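Local coordinates for protein PilX (PDB 2OPE) that is a minor type IV pilin that probably modulates pilus-dependent bacterial aggregation and adhesion in Neisseria meningitidis, at residues 17-22 with 49-54; 36-41 with 70-75; 78-83 with 87-92. All coordinates share one frame; numbering follows the deposited sequence.

Contact 1 of 3, residues 17-22 with 49-54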
loop_
_atom_site.group_PDB
_atom_site.type_symbol
_atom_site.label_atom_id
_atom_site.label_comp_id
_atom_site.label_asym_id
_atom_site.label_seq_id
_atom_site.Cartn_x
_atom_site.Cartn_y
_atom_site.Cartn_z
ATOM N N VAL A 17 -0.635 6.027 3.863
ATOM C CA VAL A 17 0.185 7.247 3.787
ATOM C C VAL A 17 1.168 7.317 4.949
ATOM O O VAL A 17 2.325 7.581 4.750
ATOM C CB VAL A 17 -0.628 8.526 3.812
ATOM C CG1 VAL A 17 0.325 9.711 3.863
ATOM C CG2 VAL A 17 -1.478 8.618 2.594
ATOM N N GLY A 18 0.679 7.070 6.159
ATOM C CA GLY A 18 1.518 6.966 7.368
ATOM C C GLY A 18 2.655 5.963 7.238
ATOM O O GLY A 18 3.776 6.271 7.546
ATOM N N ILE A 19 2.337 4.753 6.791
ATOM C CA ILE A 19 3.335 3.718 6.483
ATOM C C ILE A 19 4.342 4.147 5.399
ATOM O O ILE A 19 5.550 3.975 5.564
ATOM C CB ILE A 19 2.603 2.374 6.115
ATOM C CG1 ILE A 19 1.755 1.900 7.313
ATOM C CG2 ILE A 19 3.574 1.282 5.666
ATOM C CD1 ILE A 19 0.742 0.802 6.957
ATOM N N ASN A 20 3.845 4.719 4.310
ATOM C CA ASN A 20 4.691 5.291 3.252
ATOM C C ASN A 20 5.678 6.357 3.814
ATOM O O ASN A 20 6.878 6.376 3.477
ATOM C CB ASN A 20 3.802 5.946 2.167
ATOM C CG ASN A 20 4.334 5.756 0.751
ATOM O OD1 ASN A 20 5.309 5.044 0.529
ATOM N ND2 ASN A 20 3.664 6.372 -0.226
ATOM N N ASN A 21 5.183 7.249 4.661
ATOM C CA ASN A 21 6.028 8.338 5.125
ATOM C C ASN A 21 7.157 7.841 6.039
ATOM O O ASN A 21 8.279 8.338 5.975
ATOM C CB ASN A 21 5.193 9.432 5.803
ATOM C CG ASN A 21 4.454 10.262 4.816
ATOM O OD1 ASN A 21 4.828 10.299 3.652
ATOM N ND2 ASN A 21 3.420 10.974 5.262
ATOM N N ILE A 22 6.858 6.862 6.882
ATOM C CA ILE A 22 7.885 6.281 7.707
ATOM C C ILE A 22 8.883 5.456 6.886
ATOM O O ILE A 22 10.056 5.422 7.219
ATOM C CB ILE A 22 7.264 5.365 8.736
ATOM C CG1 ILE A 22 6.371 6.168 9.706
ATOM C CG2 ILE A 22 8.357 4.556 9.499
ATOM C CD1 ILE A 22 5.792 5.271 10.781
ATOM N N TYR A 49 3.707 -4.042 10.440
ATOM C CA TYR A 49 3.233 -2.782 10.996
ATOM C C TYR A 49 1.819 -3.025 11.504
ATOM O O TYR A 49 1.060 -3.739 10.856
ATOM C CB TYR A 49 3.238 -1.677 9.927
ATOM C CG TYR A 49 2.565 -0.389 10.380
ATOM C CD1 TYR A 49 3.197 0.468 11.260
ATOM C CD2 TYR A 49 1.279 -0.055 9.946
ATOM C CE1 TYR A 49 2.581 1.617 11.704
ATOM C CE2 TYR A 49 0.646 1.113 10.388
ATOM C CZ TYR A 49 1.324 1.939 11.262
ATOM O OH TYR A 49 0.740 3.094 11.701
ATOM N N LYS A 50 1.488 -2.445 12.661
ATOM C CA LYS A 50 0.187 -2.617 13.315
ATOM C C LYS A 50 -0.724 -1.379 13.124
ATOM O O LYS A 50 -0.620 -0.373 13.873
ATOM C CB LYS A 50 0.390 -2.870 14.813
ATOM C CG LYS A 50 1.219 -4.092 15.175
ATOM C CD LYS A 50 0.679 -5.315 14.449
ATOM C CE LYS A 50 1.493 -6.592 14.745
ATOM N NZ LYS A 50 1.225 -7.049 16.168
ATOM N N MET A 51 -1.635 -1.457 12.153
ATOM C CA MET A 51 -2.549 -0.342 11.904
ATOM C C MET A 51 -3.574 -0.219 13.032
ATOM O O MET A 51 -3.706 -1.121 13.862
ATOM C CB MET A 51 -3.276 -0.472 10.552
ATOM C CG MET A 51 -2.394 -0.432 9.311
ATOM S SD MET A 51 -3.400 -0.604 7.771
ATOM C CE MET A 51 -3.881 -2.320 7.872
ATOM N N ASN A 52 -4.270 0.911 13.079
ATOM C CA ASN A 52 -5.440 1.018 13.922
ATOM C C ASN A 52 -6.182 -0.315 13.879
ATOM O O ASN A 52 -6.458 -0.841 12.804
ATOM C CB ASN A 52 -6.336 2.155 13.429
ATOM C CG ASN A 52 -7.617 2.279 14.234
ATOM O OD1 ASN A 52 -8.279 1.287 14.503
ATOM N ND2 ASN A 52 -7.961 3.501 14.639
ATOM N N PRO A 53 -6.490 -0.881 15.046
ATOM C CA PRO A 53 -7.083 -2.239 15.055
ATOM C C PRO A 53 -8.410 -2.387 14.289
ATOM O O PRO A 53 -8.640 -3.426 13.657
ATOM C CB PRO A 53 -7.212 -2.601 16.553
ATOM C CG PRO A 53 -7.010 -1.305 17.308
ATOM C CD PRO A 53 -6.294 -0.318 16.391
ATOM N N LYS A 54 -9.263 -1.365 14.317
ATOM C CA LYS A 54 -10.380 -1.310 13.366
ATOM C C LYS A 54 -9.930 -1.663 11.931
ATOM O O LYS A 54 -10.551 -2.473 11.267
ATOM C CB LYS A 54 -11.095 0.054 13.424
ATOM C CG LYS A 54 -11.951 0.263 14.719
ATOM C CD LYS A 54 -12.572 1.687 14.880
ATOM C CE LYS A 54 -13.942 1.890 14.132
ATOM N NZ LYS A 54 -15.251 1.935 14.976
#
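Ile19, on helix 5-28, pushes its side chain against the ring of Tyr49 and its tip against Met51. From CB, the CG1 branch lies anti to the carbonyl carbon (chi1 -61°), which points it at the Tyr49 ring. There CG1 sits over one face, 3.7 Å from the ring centroid and 30° off the normal, a CH-pi contact. Its approach is off-centre, toward the CD2-CE2 side, with Tyr49 CE2 3.4 Å from Ile19 CG1. The extended second torsion (chi2 166°) carries CD1 onward past the same ring bond; its modelled closeness to Tyr49 CD2 is doubtful. The tip, Ile19 CD1, also reaches the CG methylene of Met51 at 4.1 Å. Isoleucine suits this buried place because its apolar branches can meet Tyr49 and Met51 and also Val46 of helix 35-48. In the type IV pilin fold the C-terminal half of a long N-terminal helix packs on an antiparallel sheet, and helix 5-28 probably corresponds to that half; 49-54 belongs to the connection between helix and sheet, here laid back along the helix. Tyr49 is partly exposed, and a tyrosine suits such a border, offering an apolar face to Ile19 and a polar hydroxyl at its far end. The flexible, buried Met51 packs on Leu12 and Glu15. Glu15 also accepts a hydrogen bond from Asn52 N through OE2. Asn52 in turn N-caps the short helix 53-56: its OD1 receives a weak, bent bond from Lys54 N at 2.8 Å.

Contact 2 of 3, residues 36-41 with 70-75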
loop_
_atom_site.group_PDB
_atom_site.type_symbol
_atom_site.label_atom_id
_atom_site.label_comp_id
_atom_site.label_asym_id
_atom_site.label_seq_id
_atom_site.Cartn_x
_atom_site.Cartn_y
_atom_site.Cartn_z
ATOM N N GLN A 36 19.591 -4.702 -1.241
ATOM C CA GLN A 36 19.075 -5.911 -0.640
ATOM C C GLN A 36 18.593 -5.657 0.794
ATOM O O GLN A 36 17.576 -6.191 1.223
ATOM C CB GLN A 36 20.172 -6.975 -0.653
ATOM C CG GLN A 36 19.936 -8.094 0.308
ATOM C CD GLN A 36 20.648 -9.341 -0.084
ATOM O OE1 GLN A 36 21.808 -9.303 -0.576
ATOM N NE2 GLN A 36 19.976 -10.487 0.130
ATOM N N THR A 37 19.331 -4.838 1.532
ATOM C CA THR A 37 18.967 -4.440 2.888
ATOM C C THR A 37 17.738 -3.518 2.945
ATOM O O THR A 37 16.853 -3.696 3.784
ATOM C CB THR A 37 20.161 -3.784 3.557
ATOM O OG1 THR A 37 21.227 -4.742 3.618
ATOM C CG2 THR A 37 19.826 -3.297 4.957
ATOM N N ILE A 38 17.673 -2.540 2.043
ATOM C CA ILE A 38 16.514 -1.654 1.979
ATOM C C ILE A 38 15.268 -2.495 1.679
ATOM O O ILE A 38 14.231 -2.313 2.292
ATOM C CB ILE A 38 16.652 -0.593 0.834
ATOM C CG1 ILE A 38 17.876 0.345 1.031
ATOM C CG2 ILE A 38 15.329 0.176 0.617
ATOM C CD1 ILE A 38 17.909 1.086 2.321
ATOM N N LYS A 39 15.378 -3.398 0.707
ATOM C CA LYS A 39 14.253 -4.202 0.273
ATOM C C LYS A 39 13.710 -5.082 1.402
ATOM O O LYS A 39 12.512 -5.077 1.650
ATOM C CB LYS A 39 14.625 -5.069 -0.937
ATOM C CG LYS A 39 13.508 -6.057 -1.363
ATOM C CD LYS A 39 13.760 -6.652 -2.726
ATOM C CE LYS A 39 12.669 -7.716 -3.117
ATOM N NZ LYS A 39 12.548 -8.788 -2.080
ATOM N N SER A 40 14.571 -5.826 2.107
ATOM C CA SER A 40 14.024 -6.683 3.166
ATOM C C SER A 40 13.533 -5.888 4.358
ATOM O O SER A 40 12.541 -6.258 4.976
ATOM C CB SER A 40 14.978 -7.829 3.599
ATOM O OG SER A 40 16.306 -7.394 3.685
ATOM N N LYS A 41 14.234 -4.812 4.698
ATOM C CA LYS A 41 13.698 -3.869 5.703
ATOM C C LYS A 41 12.304 -3.338 5.332
ATOM O O LYS A 41 11.383 -3.404 6.154
ATOM C CB LYS A 41 14.673 -2.735 5.986
ATOM C CG LYS A 41 15.851 -3.127 6.910
ATOM C CD LYS A 41 16.732 -1.912 7.141
ATOM C CE LYS A 41 18.004 -2.198 7.995
ATOM N NZ LYS A 41 18.919 -0.998 7.991
ATOM N N LYS A 70 16.141 -1.445 -7.602
ATOM C CA LYS A 70 15.590 -0.127 -7.383
ATOM C C LYS A 70 14.511 -0.209 -6.304
ATOM O O LYS A 70 13.319 0.057 -6.574
ATOM C CB LYS A 70 14.998 0.417 -8.692
ATOM C CG LYS A 70 14.992 1.950 -8.820
ATOM C CD LYS A 70 13.931 2.428 -9.759
ATOM C CE LYS A 70 14.188 3.877 -10.227
ATOM N NZ LYS A 70 12.960 4.529 -10.823
ATOM N N PRO A 71 14.902 -0.567 -5.068
ATOM C CA PRO A 71 13.894 -0.740 -4.003
ATOM C C PRO A 71 13.213 0.555 -3.569
ATOM O O PRO A 71 12.148 0.495 -2.982
ATOM C CB PRO A 71 14.701 -1.313 -2.834
ATOM C CG PRO A 71 16.090 -0.918 -3.094
ATOM C CD PRO A 71 16.269 -0.816 -4.582
ATOM N N ARG A 72 13.822 1.708 -3.839
ATOM C CA ARG A 72 13.209 2.992 -3.507
ATOM C C ARG A 72 11.988 3.268 -4.351
ATOM O O ARG A 72 11.138 4.085 -3.955
ATOM C CB ARG A 72 14.222 4.127 -3.642
ATOM C CG ARG A 72 15.360 4.028 -2.594
ATOM C CD ARG A 72 16.387 5.150 -2.711
ATOM N NE ARG A 72 17.150 5.199 -1.473
ATOM C CZ ARG A 72 18.194 4.431 -1.244
ATOM N NH1 ARG A 72 18.825 4.488 -0.088
ATOM N NH2 ARG A 72 18.596 3.593 -2.174
ATOM N N ALA A 73 11.911 2.620 -5.525
ATOM C CA ALA A 73 10.679 2.574 -6.332
ATOM C C ALA A 73 9.872 1.364 -5.911
ATOM O O ALA A 73 10.133 0.250 -6.376
ATOM C CB ALA A 73 10.989 2.463 -7.773
ATOM N N TYR A 74 8.920 1.559 -5.011
ATOM C CA TYR A 74 8.031 0.464 -4.601
ATOM C C TYR A 74 6.615 1.049 -4.589
ATOM O O TYR A 74 6.423 2.255 -4.706
ATOM C CB TYR A 74 8.395 -0.111 -3.212
ATOM C CG TYR A 74 8.289 0.953 -2.088
ATOM C CD1 TYR A 74 7.035 1.312 -1.566
ATOM C CD2 TYR A 74 9.420 1.632 -1.610
ATOM C CE1 TYR A 74 6.903 2.273 -0.591
ATOM C CE2 TYR A 74 9.291 2.613 -0.615
ATOM C CZ TYR A 74 8.008 2.938 -0.112
ATOM O OH TYR A 74 7.809 3.943 0.821
ATOM N N SER A 75 5.637 0.180 -4.436
ATOM C CA SER A 75 4.279 0.587 -4.171
ATOM C C SER A 75 3.706 -0.208 -2.991
ATOM O O SER A 75 4.169 -1.307 -2.666
ATOM C CB SER A 75 3.443 0.373 -5.409
ATOM O OG SER A 75 3.485 -0.959 -5.766
#
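Ile38 and Pro71 meet with their side chains crossed at about a right angle. The methyl CG2 of Ile38, anti to its own N, lies 3.8 Å from Pro71 CB and almost as near to Pro71 CG, and so touches two adjacent ring carbons. The other branch turns back at its second torsion (chi2 -57°), which sends CD1 to the Arg72 guanidinium, 4.3 Å from NH1, on an oblique approach. That same NH1 donates to Leu28 O, the backbone of helix 5-28. Beside Ile38, Lys39 brings its CB within 4.2 Å of Pro71 CB; its chain then runs out extended and bends only at the end, where NZ forms a salt bridge with Glu43. In this pilin fold, helix 35-48 here packs on the connection between strands 59-65 and 74-80. Pro71 suits the second position of the type I turn from Lys70 to Ala73, its ring already fixing phi near -68°, and the turn closes with Ala73 N bound to Lys70 O at 3.1 Å. Pro71 also packs on Phe65, while its carbonyl oxygen lies in plane at the edge of the Tyr74 ring.

Contact 3 of 3, residues 78-83 with 87-92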
loop_
_atom_site.group_PDB
_atom_site.type_symbol
_atom_site.label_atom_id
_atom_site.label_comp_id
_atom_site.label_asym_id
_atom_site.label_seq_id
_atom_site.Cartn_x
_atom_site.Cartn_y
_atom_site.Cartn_z
ATOM N N GLY A 78 -3.140 -2.083 -0.504
ATOM C CA GLY A 78 -3.948 -2.317 0.694
ATOM C C GLY A 78 -5.194 -3.040 0.210
ATOM O O GLY A 78 -5.927 -2.512 -0.620
ATOM N N VAL A 79 -5.444 -4.261 0.676
ATOM C CA VAL A 79 -6.648 -4.948 0.198
ATOM C C VAL A 79 -7.357 -5.640 1.333
ATOM O O VAL A 79 -6.750 -5.943 2.381
ATOM C CB VAL A 79 -6.333 -5.948 -0.951
ATOM C CG1 VAL A 79 -5.717 -5.192 -2.130
ATOM C CG2 VAL A 79 -5.433 -7.160 -0.465
ATOM N N PRO A 80 -8.660 -5.866 1.161
ATOM C CA PRO A 80 -9.444 -6.472 2.216
ATOM C C PRO A 80 -8.992 -7.915 2.465
ATOM O O PRO A 80 -8.596 -8.586 1.524
ATOM C CB PRO A 80 -10.862 -6.449 1.632
ATOM C CG PRO A 80 -10.820 -5.407 0.556
ATOM C CD PRO A 80 -9.481 -5.480 -0.004
ATOM N N LYS A 81 -9.030 -8.361 3.718
ATOM C CA LYS A 81 -8.810 -9.761 4.069
ATOM C C LYS A 81 -9.778 -10.698 3.328
ATOM O O LYS A 81 -10.945 -10.359 3.108
ATOM C CB LYS A 81 -8.978 -9.959 5.578
ATOM C CG LYS A 81 -7.693 -9.700 6.339
ATOM C CD LYS A 81 -7.926 -9.290 7.776
ATOM C CE LYS A 81 -6.691 -9.552 8.630
ATOM N NZ LYS A 81 -5.471 -9.106 7.946
ATOM N N THR A 82 -9.277 -11.885 2.993
ATOM C CA THR A 82 -9.994 -12.871 2.199
ATOM C C THR A 82 -11.277 -13.278 2.891
ATOM O O THR A 82 -11.255 -13.673 4.060
ATOM C CB THR A 82 -9.113 -14.137 1.945
ATOM O OG1 THR A 82 -8.140 -13.840 0.931
ATOM C CG2 THR A 82 -9.955 -15.310 1.465
ATOM N N GLY A 83 -12.388 -13.139 2.158
ATOM C CA GLY A 83 -13.662 -13.780 2.502
ATOM C C GLY A 83 -14.567 -12.930 3.364
ATOM O O GLY A 83 -15.494 -13.442 3.988
ATOM N N THR A 87 -14.541 -5.099 -0.685
ATOM C CA THR A 87 -13.892 -5.001 -2.004
ATOM C C THR A 87 -12.948 -3.778 -2.205
ATOM O O THR A 87 -11.887 -3.888 -2.855
ATOM C CB THR A 87 -14.949 -4.934 -3.132
ATOM O OG1 THR A 87 -15.887 -3.901 -2.812
ATOM C CG2 THR A 87 -15.707 -6.289 -3.312
ATOM N N LEU A 88 -13.354 -2.626 -1.667
ATOM C CA LEU A 88 -12.637 -1.390 -1.888
ATOM C C LEU A 88 -11.212 -1.598 -1.430
ATOM O O LEU A 88 -10.979 -2.178 -0.366
ATOM C CB LEU A 88 -13.274 -0.210 -1.118
ATOM C CG LEU A 88 -14.713 0.212 -1.468
ATOM C CD1 LEU A 88 -15.197 1.418 -0.693
ATOM C CD2 LEU A 88 -14.899 0.406 -2.977
ATOM N N SER A 89 -10.272 -1.064 -2.207
ATOM C CA SER A 89 -8.864 -1.238 -1.914
ATOM C C SER A 89 -8.117 0.075 -2.140
ATOM O O SER A 89 -8.729 1.092 -2.468
ATOM C CB SER A 89 -8.294 -2.372 -2.760
ATOM O OG SER A 89 -9.091 -3.546 -2.587
ATOM N N VAL A 90 -6.796 0.055 -1.932
ATOM C CA VAL A 90 -5.944 1.224 -2.132
ATOM C C VAL A 90 -4.603 0.727 -2.667
ATOM O O VAL A 90 -4.176 -0.398 -2.306
ATOM C CB VAL A 90 -5.745 1.948 -0.786
ATOM C CG1 VAL A 90 -4.669 2.987 -0.844
ATOM C CG2 VAL A 90 -7.073 2.556 -0.309
ATOM N N TRP A 91 -3.945 1.514 -3.538
ATOM C CA TRP A 91 -2.504 1.330 -3.727
ATOM C C TRP A 91 -1.815 2.685 -3.770
ATOM O O TRP A 91 -2.463 3.715 -3.983
ATOM C CB TRP A 91 -2.149 0.442 -4.953
ATOM C CG TRP A 91 -2.320 1.128 -6.295
ATOM C CD1 TRP A 91 -3.483 1.264 -7.007
ATOM C CD2 TRP A 91 -1.296 1.804 -7.063
ATOM N NE1 TRP A 91 -3.244 1.963 -8.179
ATOM C CE2 TRP A 91 -1.919 2.330 -8.221
ATOM C CE3 TRP A 91 0.072 2.055 -6.860
ATOM C CZ2 TRP A 91 -1.209 3.075 -9.183
ATOM C CZ3 TRP A 91 0.762 2.770 -7.816
ATOM C CH2 TRP A 91 0.120 3.279 -8.959
ATOM N N MET A 92 -0.501 2.690 -3.573
ATOM C CA MET A 92 0.284 3.922 -3.729
ATOM C C MET A 92 1.783 3.687 -4.039
ATOM O O MET A 92 2.349 2.604 -3.802
ATOM C CB MET A 92 0.064 4.890 -2.514
ATOM C CG MET A 92 0.488 4.290 -1.152
ATOM S SD MET A 92 0.167 5.266 0.335
ATOM C CE MET A 92 -1.603 5.535 0.346
#
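Gly78 and Val90 face each other as an antiparallel hydrogen-bonded pair, gripped by two backbone bonds. Gly78 N gives a short, nearly straight bond to Val90 O, 2.7 Å with an angle of 170° at the hydrogen; the return bond, from Val90 N to Gly78 O, is 3.0 Å long and lies in the carbonyl plane. Lacking a side chain, Gly78 adds no bulk on the sheet face where Val90 packs against Met16 of helix 5-28. Next comes Val79, whose side chain projects from the other face. Its CG1, beside the backbone N (chi1 -60°), lies alongside Ser89 with OG 3.8 Å away. Ser89 is small enough to lie beside Val79 under helix 104-109, which touches both through Ala104. Where the register would set Pro80 against Leu88, there is no N-H to give, and ring contacts replace the backbone bond: Pro80 CG lies 3.4 Å from Leu88 O, and Pro80 CD 3.3 Å from Ser89 OG. The Ser89 hydroxyl is turned to Thr87 O, to which it donates a 2.8 Å bond at the start of strand 89-93. The N-H groups of Thr87 and Leu88 are both held by Glu5 OE2, near the beginning of helix 5-28. Beyond Pro80 the chain leaves strand 74-80, although Lys81 still pairs through its backbone with Lys58. With strand axes 4.9 Å apart at 166°, this is the loop-side end of a beta hairpin formed by the second and third of the five strands in the antiparallel sheet of this type IV pilin, 89-93 being the middle one.

Overall arrangement
The three contacts lie in one helix-and-sheet body. Contacts 1 and 2 have centres about 18 Å apart and are joined directly by a probable hydrogen bond, 2.7 Å from Asn20 OD1 to Tyr74 OH, between helix 5-28 and the segment 70-75. The same asparagine meets contact 3, about 14 Å from contact 1 between centres, where its ND2 lies 3.7 Å from Met92 SD. Contacts 2 and 3 are about 22 Å apart between centres, on opposite sides of the chain's centre, yet share strand 74-80; Ser75 CB packs 4.0 Å from Trp91 CE3. The Cys101-Cys120 disulfide joins the last two strands of the sheet.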